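Anopheles Plasmodium-responsive Leucine-rich repeat protein 1B (Anopheles gambiae, PDB 4XGO) binds the leucine-rich repeat protein LRIM1 and probably takes part in mosquito immunity to Plasmodium. Local coordinates at the interface of chains A and B. Coordinates in Å, arbitrary orientation; residue numbers count along the deposited sequence, not the author numbering. Chains: chain A/B, Anopheles Plasmodium-responsive Leucine-rich repeat protein 1B.

The interface of chains A and B. Residues chain A 29-33; chain B 29, 31, 53.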
ATOM      1  N   ASN A  29      -4.572  -9.080 -21.298  1.00 14.48           N
ATOM      2  CA  ASN A  29      -3.932  -8.682 -20.057  1.00 13.94           C
ATOM      3  C   ASN A  29      -2.872  -7.594 -20.274  1.00 13.97           C
ATOM      4  O   ASN A  29      -1.754  -7.864 -20.730  1.00 14.08           O
ATOM      5  CB  ASN A  29      -3.343  -9.886 -19.329  1.00 13.99           C
ATOM      6  CG  ASN A  29      -2.829  -9.516 -17.948  1.00 13.59           C
ATOM      7  OD1 ASN A  29      -3.111  -8.425 -17.455  1.00 12.88           O
ATOM      8  ND2 ASN A  29      -2.101 -10.424 -17.305  1.00 13.68           N
ATOM      9  N   LEU A  30      -3.250  -6.352 -19.947  1.00 13.58           N
ATOM     10  CA  LEU A  30      -2.351  -5.225 -19.965  1.00 13.70           C
ATOM     11  C   LEU A  30      -2.031  -4.788 -18.549  1.00 13.30           C
ATOM     12  O   LEU A  30      -1.583  -3.657 -18.315  1.00 13.52           O
ATOM     13  CB  LEU A  30      -2.975  -4.069 -20.737  1.00 14.11           C
ATOM     14  CG  LEU A  30      -3.360  -4.349 -22.180  1.00 14.64           C
ATOM     15  CD1 LEU A  30      -3.997  -3.100 -22.803  1.00 14.82           C
ATOM     16  CD2 LEU A  30      -2.164  -4.830 -22.983  1.00 15.38           C
ATOM     17  N   ASN A  31      -2.230  -5.678 -17.583  1.00 12.73           N
ATOM     18  CA  ASN A  31      -1.909  -5.320 -16.200  1.00 12.44           C
ATOM     19  C   ASN A  31      -0.415  -5.066 -16.045  1.00 12.87           C
ATOM     20  O   ASN A  31       0.400  -5.813 -16.605  1.00 12.82           O
ATOM     21  CB  ASN A  31      -2.238  -6.467 -15.257  1.00 12.10           C
ATOM     22  CG  ASN A  31      -3.724  -6.723 -15.123  1.00 11.90           C
ATOM     23  OD1 ASN A  31      -4.569  -5.917 -15.524  1.00 11.49           O
ATOM     24  ND2 ASN A  31      -4.047  -7.876 -14.565  1.00 11.94           N
ATOM     25  N   GLY A  32      -0.058  -4.077 -15.240  1.00 13.03           N
ATOM     26  CA  GLY A  32       1.308  -3.919 -14.762  1.00 13.99           C
ATOM     27  C   GLY A  32       2.317  -3.534 -15.838  1.00 15.26           C
ATOM     28  O   GLY A  32       3.498  -3.859 -15.713  1.00 15.53           O
ATOM     29  N   LEU A  33       1.856  -2.843 -16.890  1.00 16.14           N
ATOM     30  CA  LEU A  33       2.753  -2.472 -18.011  1.00 17.48           C
ATOM     31  C   LEU A  33       3.163  -0.994 -18.009  1.00 19.34           C
ATOM     32  O   LEU A  33       3.711  -0.512 -19.003  1.00 19.85           O
ATOM     33  CB  LEU A  33       2.141  -2.869 -19.351  1.00 17.14           C
ATOM     34  CG  LEU A  33       1.825  -4.350 -19.545  1.00 16.85           C
ATOM     35  CD1 LEU A  33       1.172  -4.627 -20.889  1.00 16.85           C
ATOM     36  CD2 LEU A  33       3.078  -5.225 -19.366  1.00 17.23           C
TER
ATOM     37  N   ASN B  29       2.465 -12.223 -20.189  1.00 15.77           N
ATOM     38  CA  ASN B  29       2.004 -11.330 -19.128  1.00 14.79           C
ATOM     39  C   ASN B  29       1.006 -12.026 -18.204  1.00 14.12           C
ATOM     40  O   ASN B  29      -0.156 -12.237 -18.573  1.00 13.91           O
ATOM     41  CB  ASN B  29       1.409 -10.014 -19.683  1.00 14.88           C
ATOM     42  CG  ASN B  29       1.141  -9.013 -18.581  1.00 14.51           C
ATOM     43  OD1 ASN B  29       1.596  -9.201 -17.442  1.00 13.99           O
ATOM     44  ND2 ASN B  29       0.382  -7.982 -18.874  1.00 14.58           N
ATOM     45  N   ASN B  31       0.854 -10.673 -15.023  1.00 12.47           N
ATOM     46  CA  ASN B  31       0.728  -9.627 -14.004  1.00 12.27           C
ATOM     47  C   ASN B  31      -0.704  -9.493 -13.509  1.00 12.11           C
ATOM     48  O   ASN B  31      -1.635  -9.559 -14.304  1.00 12.12           O
ATOM     49  CB  ASN B  31       1.102  -8.240 -14.524  1.00 12.49           C
ATOM     50  CG  ASN B  31       2.573  -8.082 -14.849  1.00 12.76           C
ATOM     51  OD1 ASN B  31       3.422  -8.897 -14.475  1.00 12.90           O
ATOM     52  ND2 ASN B  31       2.883  -7.011 -15.557  1.00 13.10           N
ATOM     53  N   TYR B  53       6.345 -11.972 -17.035  1.00 14.86           N
ATOM     54  CA  TYR B  53       5.860 -10.962 -16.114  1.00 14.39           C
ATOM     55  C   TYR B  53       4.848 -11.588 -15.154  1.00 13.82           C
ATOM     56  O   TYR B  53       3.814 -12.108 -15.581  1.00 13.45           O
ATOM     57  CB  TYR B  53       5.198  -9.834 -16.885  1.00 14.62           C
ATOM     58  CG  TYR B  53       6.012  -9.188 -17.975  1.00 15.36           C
ATOM     59  CD1 TYR B  53       7.402  -9.114 -17.914  1.00 15.65           C
ATOM     60  CD2 TYR B  53       5.376  -8.613 -19.072  1.00 15.87           C
ATOM     61  CE1 TYR B  53       8.132  -8.508 -18.917  1.00 16.50           C
ATOM     62  CE2 TYR B  53       6.100  -7.999 -20.074  1.00 16.57           C
ATOM     63  CZ  TYR B  53       7.476  -7.946 -19.997  1.00 16.85           C
ATOM     64  OH  TYR B  53       8.161  -7.315 -21.024  1.00 18.22           O
TER
HETATM   65  O   HOH W   1       5.561  -5.862 -16.676  1.00 23.65           O
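The side-chain amides of A:Asn29 and B:Asn29 lie face to face about the two-fold axis, their planes 11° apart and the two CG carbons 4.1 Å from each other, while the side chains run crosswise at about a right angle. At the nitrogen edge of each amide two carbonyls of the other chain are gripped. Water 1 sits over one face of the B:Tyr53 ring, toward its rim, and bridges B:Asn31 ND2 to A:Gly32 O. B:Asn29 ND2 gives one N-H to the backbone A:Asn29 O at 2.8 Å, a bent bond that arrives from above the plane of that carbonyl. Its second N-H points to A:Asn31 O at 3.1 Å, straighter, in the carbonyl plane and on a lone pair. A:Asn29 ND2 repeats both bonds toward B:Asn29 O and B:Asn31 O. With CG anti to the backbone N (chi1 -171° in B:Asn29), the amide reaches over to the partner, and its other end is tied at home: B:Asn29 OD1 accepts B:Asn31 N at 2.9 Å. Both ends of the amide are thereby used, which fixes its flip and its rotation. A second pair, A:Asn31 and B:Asn31, brings the CB atoms to 3.9 Å. B:Asn31 ND2 donates to A:Asn31 O at 2.9 Å, which lies nearly in the plane of the donating amide; the twin bond reaches B:Asn31 O. A:Asn31 O thus accepts from both B:Asn29 ND2 and B:Asn31 ND2, and B:Asn31 O from their counterparts in chain A. Beside the polar cluster, A:Leu33 approaches B:Asn29 from the opposite direction, and its CD2 methyl lies 4.1 Å from B:Tyr53 CD2. The asparagines, A:Gly32 and A:Leu33 sit at the end of strand 27-29 and in the loop after it; B:Tyr53 ends strand 51-53. Near the N-terminal end of the leucine-rich repeat domain, the site joins two copies in this assembly, perhaps only in the crystal, through a symmetric asparagine network.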